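Local coordinates for protein arylmalonate decarboxylase (Bordetella bronchiseptica, PDB 3IXL) that catalyses the decarboxylation of 2-aryl-2-methylmalonates to 2-arylpropionates with release of carbon dioxide, at residues Ala83-Asn86 with Ala87-Val91; Met104-Ala107 with Val108-Leu112; Val168-Cys171 with Val172-Phe175. The protein carries 2 engineered substitutions. All coordinates share one frame; numbering follows the deposited sequence.

Contact 1 (Ala83-Asn86 with Ala87-Val91)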
ATOM      1  N   ALA A  83     -11.261   1.834 -10.012  1.00  8.89           N
ATOM      2  CA  ALA A  83     -11.456   0.519  -9.397  1.00  8.48           C
ATOM      3  C   ALA A  83     -11.494  -0.644 -10.383  1.00  8.77           C
ATOM      4  O   ALA A  83     -10.941  -1.717 -10.098  1.00  8.73           O
ATOM      5  CB  ALA A  83     -12.718   0.519  -8.535  1.00  9.46           C
ATOM      6  N   ALA A  84     -12.153  -0.451 -11.523  1.00  8.36           N
ATOM      7  CA  ALA A  84     -12.241  -1.519 -12.517  1.00  8.31           C
ATOM      8  C   ALA A  84     -10.849  -1.942 -12.989  1.00  8.08           C
ATOM      9  O   ALA A  84     -10.590  -3.138 -13.161  1.00  8.68           O
ATOM     10  CB  ALA A  84     -13.093  -1.110 -13.710  1.00  8.88           C
ATOM     11  N   PHE A  85      -9.953  -0.979 -13.199  1.00  7.76           N
ATOM     12  CA  PHE A  85      -8.609  -1.332 -13.671  1.00  7.44           C
ATOM     13  C   PHE A  85      -7.809  -2.077 -12.603  1.00  7.33           C
ATOM     14  O   PHE A  85      -7.080  -3.010 -12.912  1.00  7.69           O
ATOM     15  CB  PHE A  85      -7.819  -0.125 -14.182  1.00  7.81           C
ATOM     16  CG  PHE A  85      -6.410  -0.460 -14.593  1.00  7.34           C
ATOM     17  CD1 PHE A  85      -6.164  -1.150 -15.770  1.00  8.99           C
ATOM     18  CD2 PHE A  85      -5.335  -0.111 -13.780  1.00  8.84           C
ATOM     19  CE1 PHE A  85      -4.869  -1.477 -16.142  1.00  9.18           C
ATOM     20  CE2 PHE A  85      -4.036  -0.429 -14.145  1.00  9.37           C
ATOM     21  CZ  PHE A  85      -3.800  -1.126 -15.328  1.00  9.15           C
ATOM     22  N   ASN A  86      -7.939  -1.667 -11.347  1.00  6.88           N
ATOM     23  CA  ASN A  86      -7.316  -2.413 -10.261  1.00  6.97           C
ATOM     24  C   ASN A  86      -7.729  -3.883 -10.323  1.00  7.57           C
ATOM     25  O   ASN A  86      -6.884  -4.784 -10.264  1.00  7.50           O
ATOM     26  CB  ASN A  86      -7.672  -1.789  -8.908  1.00  6.72           C
ATOM     27  CG  ASN A  86      -7.023  -2.513  -7.748  1.00  7.59           C
ATOM     28  OD1 ASN A  86      -5.803  -2.725  -7.735  1.00  7.57           O
ATOM     29  ND2 ASN A  86      -7.826  -2.899  -6.772  1.00  8.87           N
ATOM     30  N   ALA A  87      -9.024  -4.125 -10.499  1.00  7.75           N
ATOM     31  CA  ALA A  87      -9.536  -5.493 -10.571  1.00  8.64           C
ATOM     32  C   ALA A  87      -9.040  -6.219 -11.830  1.00  9.06           C
ATOM     33  O   ALA A  87      -8.632  -7.381 -11.751  1.00  9.70           O
ATOM     34  CB  ALA A  87     -11.064  -5.485 -10.521  1.00  8.89           C
ATOM     35  N   ALA A  88      -9.067  -5.531 -12.977  1.00  8.54           N
ATOM     36  CA  ALA A  88      -8.677  -6.143 -14.251  1.00  8.49           C
ATOM     37  C   ALA A  88      -7.193  -6.480 -14.288  1.00  8.44           C
ATOM     38  O   ALA A  88      -6.788  -7.518 -14.819  1.00  8.74           O
ATOM     39  CB  ALA A  88      -9.044  -5.244 -15.418  1.00  8.87           C
ATOM     40  N   LEU A  89      -6.381  -5.592 -13.724  1.00  8.24           N
ATOM     41  CA  LEU A  89      -4.949  -5.834 -13.634  1.00  8.88           C
ATOM     42  C   LEU A  89      -4.663  -7.054 -12.760  1.00  8.76           C
ATOM     43  O   LEU A  89      -3.815  -7.882 -13.112  1.00  8.36           O
ATOM     44  CB  LEU A  89      -4.224  -4.595 -13.096  1.00  9.51           C
ATOM     45  CG  LEU A  89      -2.703  -4.711 -12.995  1.00 10.57           C
ATOM     46  CD1 LEU A  89      -2.082  -4.973 -14.358  1.00 11.74           C
ATOM     47  CD2 LEU A  89      -2.128  -3.443 -12.381  1.00 10.58           C
ATOM     48  N   THR A  90      -5.373  -7.174 -11.641  1.00  8.22           N
ATOM     49  CA  THR A  90      -5.229  -8.338 -10.768  1.00  8.29           C
ATOM     50  C   THR A  90      -5.543  -9.631 -11.514  1.00  8.75           C
ATOM     51  O   THR A  90      -4.798 -10.608 -11.414  1.00  8.50           O
ATOM     52  CB  THR A  90      -6.122  -8.218  -9.525  1.00  8.69           C
ATOM     53  OG1 THR A  90      -5.818  -6.987  -8.849  1.00  9.26           O
ATOM     54  CG2 THR A  90      -5.880  -9.391  -8.568  1.00  9.95           C
ATOM     55  N   VAL A  91      -6.642  -9.624 -12.267  1.00  8.86           N
ATOM     56  CA  VAL A  91      -7.054 -10.792 -13.037  1.00  9.52           C
ATOM     57  C   VAL A  91      -6.012 -11.140 -14.095  1.00  8.85           C
ATOM     58  O   VAL A  91      -5.708 -12.322 -14.294  1.00  8.81           O
ATOM     59  CB  VAL A  91      -8.451 -10.585 -13.678  1.00 10.14           C
ATOM     60  CG1 VAL A  91      -8.741 -11.667 -14.728  1.00 12.03           C
ATOM     61  CG2 VAL A  91      -9.515 -10.590 -12.608  1.00 12.72           C
TER
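Backbone hydrogen bonds of the i to i+4 kind, among them those that pair Phe85 with Leu89 and Asn86 with Thr90, tie Ala83-Asn86 to Ala87-Val91 as the first turns of helix 83-97. There are four of them, from Ala87 N to Ala83 O at 3.1 Å through to Thr90 N to Asn86 O, also 3.1 Å. The carbonyl of Asn86 carries a second load: Thr90 OG1 donates to the same Asn86 O at 2.8 Å. The two donors arrive from opposite faces of the carbonyl plane, the hydroxyl tilted 29° from it. Thr90 can do this because OG1 lies beside its own backbone N (chi1 -56°), turned back toward the preceding turn. Such a hydroxyl folded onto the i-4 carbonyl is a familiar way for threonine to sit in a helix, where it shares an acceptor with the backbone. On another side of the helix, Leu89 puts CB over one face of the Phe85 ring, 4.1 Å above the plane and offset toward the rim, while Leu89 CD2 comes within 4.0 Å of Phe85 CE2. The ring swings forward over the next turn with CG anti to the backbone N (chi1 177°), and Ile52 touches both side chains. Asn86 is buried; its amide is bonded elsewhere, OD1 to Thr103 OG1 and ND2 to Thr106 OG1.

Contact 2 (Met104-Ala107 with Val108-Leu112)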
ATOM      1  N   MET A 104      -1.467  -3.277  -3.896  1.00  4.74           N
ATOM      2  CA  MET A 104      -1.449  -2.431  -2.717  1.00  5.16           C
ATOM      3  C   MET A 104      -2.756  -1.641  -2.554  1.00  5.17           C
ATOM      4  O   MET A 104      -3.145  -1.323  -1.431  1.00  4.83           O
ATOM      5  CB  MET A 104      -0.224  -1.514  -2.758  1.00  5.07           C
ATOM      6  CG  MET A 104       0.002  -0.653  -1.523  1.00  5.94           C
ATOM      7  SD  MET A 104       1.639   0.099  -1.606  1.00  6.49           S
ATOM      8  CE  MET A 104       2.653  -1.251  -1.025  1.00  7.04           C
ATOM      9  N   SER A 105      -3.440  -1.336  -3.656  1.00  4.95           N
ATOM     10  CA  SER A 105      -4.765  -0.710  -3.524  1.00  5.38           C
ATOM     11  C   SER A 105      -5.793  -1.662  -2.922  1.00  5.72           C
ATOM     12  O   SER A 105      -6.584  -1.264  -2.063  1.00  5.66           O
ATOM     13  CB  SER A 105      -5.263  -0.178  -4.862  1.00  5.56           C
ATOM     14  OG  SER A 105      -4.570   1.008  -5.211  1.00  6.69           O
ATOM     15  N   THR A 106      -5.807  -2.916  -3.371  1.00  5.38           N
ATOM     16  CA  THR A 106      -6.669  -3.911  -2.749  1.00  6.13           C
ATOM     17  C   THR A 106      -6.299  -4.092  -1.279  1.00  5.69           C
ATOM     18  O   THR A 106      -7.171  -4.227  -0.417  1.00  6.55           O
ATOM     19  CB  THR A 106      -6.558  -5.229  -3.496  1.00  6.14           C
ATOM     20  OG1 THR A 106      -7.170  -5.060  -4.775  1.00  8.04           O
ATOM     21  CG2 THR A 106      -7.218  -6.384  -2.742  1.00  7.57           C
ATOM     22  N   ALA A 107      -4.995  -4.066  -0.992  1.00  5.66           N
ATOM     23  CA  ALA A 107      -4.530  -4.189   0.387  1.00  5.89           C
ATOM     24  C   ALA A 107      -5.112  -3.111   1.288  1.00  6.22           C
ATOM     25  O   ALA A 107      -5.560  -3.401   2.395  1.00  5.89           O
ATOM     26  CB  ALA A 107      -3.001  -4.141   0.435  1.00  5.98           C
ATOM     27  N   VAL A 108      -5.100  -1.860   0.835  1.00  6.31           N
ATOM     28  CA  VAL A 108      -5.591  -0.804   1.718  1.00  7.21           C
ATOM     29  C   VAL A 108      -7.113  -0.850   1.833  1.00  6.96           C
ATOM     30  O   VAL A 108      -7.653  -0.571   2.908  1.00  6.82           O
ATOM     31  CB  VAL A 108      -5.070   0.620   1.362  1.00  7.48           C
ATOM     32  CG1 VAL A 108      -3.543   0.678   1.409  1.00  8.12           C
ATOM     33  CG2 VAL A 108      -5.570   1.072   0.029  1.00  9.44           C
ATOM     34  N   LEU A 109      -7.809  -1.245   0.766  1.00  6.77           N
ATOM     35  CA  LEU A 109      -9.266  -1.440   0.873  1.00  7.32           C
ATOM     36  C   LEU A 109      -9.563  -2.529   1.892  1.00  7.43           C
ATOM     37  O   LEU A 109     -10.432  -2.372   2.748  1.00  8.19           O
ATOM     38  CB  LEU A 109      -9.864  -1.869  -0.461  1.00  8.00           C
ATOM     39  CG  LEU A 109      -9.915  -0.893  -1.624  1.00 10.10           C
ATOM     40  CD1 LEU A 109     -10.484  -1.623  -2.823  1.00 10.76           C
ATOM     41  CD2 LEU A 109     -10.781   0.312  -1.261  1.00 10.60           C
ATOM     42  N   ASN A 110      -8.834  -3.637   1.802  1.00  6.68           N
ATOM     43  CA  ASN A 110      -9.037  -4.727   2.745  1.00  6.53           C
ATOM     44  C   ASN A 110      -8.732  -4.296   4.175  1.00  6.52           C
ATOM     45  O   ASN A 110      -9.459  -4.648   5.102  1.00  6.88           O
ATOM     46  CB  ASN A 110      -8.193  -5.943   2.365  1.00  6.56           C
ATOM     47  CG  ASN A 110      -8.750  -6.681   1.157  1.00  8.35           C
ATOM     48  OD1 ASN A 110      -9.914  -6.506   0.770  1.00 11.19           O
ATOM     49  ND2 ASN A 110      -7.907  -7.486   0.533  1.00  7.32           N
ATOM     50  N   GLY A 111      -7.667  -3.520   4.360  1.00  6.49           N
ATOM     51  CA  GLY A 111      -7.287  -3.063   5.693  1.00  6.17           C
ATOM     52  C   GLY A 111      -8.313  -2.113   6.278  1.00  6.57           C
ATOM     53  O   GLY A 111      -8.668  -2.227   7.446  1.00  6.83           O
ATOM     54  N   LEU A 112      -8.777  -1.168   5.468  1.00  6.58           N
ATOM     55  CA  LEU A 112      -9.800  -0.230   5.925  1.00  6.99           C
ATOM     56  C   LEU A 112     -11.070  -0.956   6.348  1.00  7.72           C
ATOM     57  O   LEU A 112     -11.633  -0.668   7.408  1.00  7.59           O
ATOM     58  CB  LEU A 112     -10.104   0.822   4.849  1.00  7.29           C
ATOM     59  CG  LEU A 112      -8.959   1.819   4.604  1.00  7.77           C
ATOM     60  CD1 LEU A 112      -9.154   2.555   3.282  1.00  9.01           C
ATOM     61  CD2 LEU A 112      -8.831   2.816   5.762  1.00  8.49           C
TER
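Thr106 and Asn110 lie side by side one turn apart and point the same way, with Thr106 CG2 3.5 Å from Asn110 ND2. The methyl thus meets the nitrogen end of the amide, a van der Waals contact, while the polar ends go elsewhere: Asn110 ND2 bonds to Asp218 OD2, and Thr106 OG1 is turned to helix 83-97. The backbone hydrogen bonds are those of a regular alpha helix, Val108 N to Met104 O, Leu109 N to Ser105 O, Asn110 N to Thr106 O at 2.8 Å and Gly111 N to Ala107 O. Aliphatic carbons pack against the same carbonyls. Val108 straddles the preceding turn: CG2, set between its backbone N and carbonyl carbon, lies 3.3 Å from Ser105 O, whereas CG1, beside the backbone N, is 3.5 Å from Met104 O. Leu109 CG also closes on Ser105 O, at 3.4 Å. Among the remaining polar groups, the buried Ser105 OG is hydrogen-bonded to Ser78 OG. Met104 lies in the pocket of the bound 2-phenylacetic acid, its side chain about 4 Å from the ligand at the nearest atoms. Helix 104-114 follows directly on strand 101-103; helix 211-222 packs on Ala107 and Asn110, helix 128-140 on Ser105 and Leu109, and helix 75-79 on Met104 and Ser105.

Contact 3 (Val168-Cys171 with Val172-Phe175)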
ATOM      1  N   VAL A 168       3.569  11.603  11.375  1.00  6.78           N
ATOM      2  CA  VAL A 168       2.604  11.681  12.469  1.00  6.92           C
ATOM      3  C   VAL A 168       1.795  12.979  12.356  1.00  6.91           C
ATOM      4  O   VAL A 168       0.570  12.984  12.474  1.00  7.90           O
ATOM      5  CB  VAL A 168       3.291  11.604  13.865  1.00  6.96           C
ATOM      6  CG1 VAL A 168       2.304  11.955  14.994  1.00  7.20           C
ATOM      7  CG2 VAL A 168       3.905  10.219  14.086  1.00  7.60           C
ATOM      8  N   ASP A 169       2.502  14.083  12.139  1.00  7.19           N
ATOM      9  CA  ASP A 169       1.852  15.381  12.013  1.00  8.27           C
ATOM     10  C   ASP A 169       0.907  15.444  10.807  1.00  8.04           C
ATOM     11  O   ASP A 169      -0.177  16.028  10.892  1.00  8.63           O
ATOM     12  CB  ASP A 169       2.904  16.476  11.909  1.00  8.81           C
ATOM     13  CG  ASP A 169       2.298  17.822  11.649  1.00 10.19           C
ATOM     14  OD1 ASP A 169       1.683  18.373  12.587  1.00 11.90           O
ATOM     15  OD2 ASP A 169       2.426  18.310  10.506  1.00 12.35           O
ATOM     16  N   LEU A 170       1.317  14.851   9.685  1.00  7.48           N
ATOM     17  CA  LEU A 170       0.462  14.803   8.497  1.00  7.67           C
ATOM     18  C   LEU A 170      -0.867  14.097   8.781  1.00  7.52           C
ATOM     19  O   LEU A 170      -1.934  14.566   8.382  1.00  8.01           O
ATOM     20  CB  LEU A 170       1.200  14.082   7.376  1.00  7.74           C
ATOM     21  CG  LEU A 170       0.527  14.058   6.002  1.00  7.67           C
ATOM     22  CD1 LEU A 170       0.527  15.446   5.357  1.00  8.25           C
ATOM     23  CD2 LEU A 170       1.237  13.043   5.101  1.00  8.24           C
ATOM     24  N   CYS A 171      -0.794  12.957   9.461  1.00  7.63           N
ATOM     25  CA  CYS A 171      -1.999  12.215   9.836  1.00  8.00           C
ATOM     26  C   CYS A 171      -2.891  13.000  10.786  1.00  8.20           C
ATOM     27  O   CYS A 171      -4.110  13.033  10.599  1.00  8.35           O
ATOM     28  CB  CYS A 171      -1.617  10.893  10.484  1.00  8.18           C
ATOM     29  SG  CYS A 171      -0.910   9.680   9.346  1.00  7.66           S
ATOM     30  N   VAL A 172      -2.276  13.618  11.792  1.00  8.59           N
ATOM     31  CA  VAL A 172      -3.039  14.394  12.769  1.00  9.43           C
ATOM     32  C   VAL A 172      -3.730  15.578  12.083  1.00  9.60           C
ATOM     33  O   VAL A 172      -4.923  15.814  12.314  1.00 10.51           O
ATOM     34  CB  VAL A 172      -2.157  14.853  13.950  1.00  9.32           C
ATOM     35  CG1 VAL A 172      -2.939  15.799  14.866  1.00  9.75           C
ATOM     36  CG2 VAL A 172      -1.652  13.660  14.745  1.00  9.65           C
ATOM     37  N   ARG A 173      -3.006  16.297  11.219  1.00  9.84           N
ATOM     38  CA  ARG A 173      -3.611  17.435  10.503  1.00 10.67           C
ATOM     39  C   ARG A 173      -4.748  16.995   9.571  1.00 10.45           C
ATOM     40  O   ARG A 173      -5.791  17.642   9.502  1.00 10.80           O
ATOM     41  CB  ARG A 173      -2.561  18.266   9.764  1.00 10.94           C
ATOM     42  CG  ARG A 173      -1.656  19.070  10.707  1.00 11.99           C
ATOM     43  CD  ARG A 173      -0.745  20.045   9.972  1.00 12.70           C
ATOM     44  NE  ARG A 173       0.272  19.391   9.151  1.00 15.26           N
ATOM     45  CZ  ARG A 173       0.240  19.332   7.822  1.00 17.39           C
ATOM     46  NH1 ARG A 173      -0.764  19.895   7.154  1.00 18.50           N
ATOM     47  NH2 ARG A 173       1.205  18.716   7.152  1.00 18.31           N
ATOM     48  N   ALA A 174      -4.573  15.868   8.884  1.00 10.28           N
ATOM     49  CA  ALA A 174      -5.630  15.341   8.012  1.00 10.78           C
ATOM     50  C   ALA A 174      -6.880  14.972   8.809  1.00 11.15           C
ATOM     51  O   ALA A 174      -8.005  15.255   8.395  1.00 11.48           O
ATOM     52  CB  ALA A 174      -5.124  14.138   7.223  1.00 10.36           C
ATOM     53  N   PHE A 175      -6.673  14.339   9.959  1.00 11.92           N
ATOM     54  CA  PHE A 175      -7.782  13.957  10.821  1.00 12.67           C
ATOM     55  C   PHE A 175      -8.476  15.175  11.428  1.00 13.70           C
ATOM     56  O   PHE A 175      -9.699  15.196  11.541  1.00 13.98           O
ATOM     57  CB  PHE A 175      -7.302  13.013  11.928  1.00 12.97           C
ATOM     58  CG  PHE A 175      -8.416  12.481  12.784  1.00 12.74           C
ATOM     59  CD1 PHE A 175      -8.634  12.995  14.063  1.00 13.64           C
ATOM     60  CD2 PHE A 175      -9.261  11.479  12.307  1.00 13.09           C
ATOM     61  CE1 PHE A 175      -9.670  12.501  14.856  1.00 14.53           C
ATOM     62  CE2 PHE A 175     -10.301  10.992  13.096  1.00 14.39           C
ATOM     63  CZ  PHE A 175     -10.498  11.501  14.367  1.00 14.07           C
TER
HETATM   64  O   HOH W   1       3.512  17.150   8.321  1.00 12.08           O
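Asp169 and Arg173 form a salt bridge across one turn of the helix 164-176, with Arg173 NE 2.8 Å from Asp169 OD2. The bond is nearly straight, 176° at the hydrogen. On the arginine side OD2 sits at the edge of the guanidinium, almost in its plane; on the aspartate side NE lies above the carboxylate plane, and the two flat groups are turned 37° against each other. Asp169 reaches out toward the following turn with CG anti to the backbone N, and Arg173 bends to meet it. The arginine starts back along the helix with CG beside its own N, extends through CD, then bends at chi3 (-67°), which brings NE rather than an outer nitrogen to the carboxylate. A water closes the arrangement, donating to Asp169 OD2 at 2.7 Å and accepting from Arg173 NH2 at 3.0 Å. OD2 is therefore gripped by both NE and the water, and the guanidinium is held at two of its nitrogens, which should limit its rotation. Leu170 CD1 lies obliquely to the guanidinium, 3.8 Å from Arg173 NH2. Elsewhere on the helix, Val172 CG2 settles 3.2 Å from Val168 O; its contact with Val168 CG1 is looser. Cys171 and Phe175 are buried, and both side chains touch strand 183-187 and helix 196-204. This is an amphipathic helix packed on a parallel sheet, as in the alpha/beta domains of the aspartate/glutamate racemase clan: Asp169 and Arg173 lie on the outer side, while Leu170, Cys171 and Phe175 turn to strands 119-124 and 183-187.

How the contacts relate
From the N terminus the three contacts follow in series, each within one helix; none nests in or crosses another, and since the paired segments adjoin, each closes just successive helical turns. Contact 1 opens helix 83-97, which comes after strand 67-72 and leads to strand 101-103, an edge strand of the first parallel sheet. Contact 2 begins as that strand ends. These two touch through one probable side-chain hydrogen bond, which ties helix 83-97 to helix 104-114. The chain then builds the second sheet, and contact 3 lies on helix 164-176, which packs on strands 119-124 and 183-187, with its centre about 30 Å from that of contact 1.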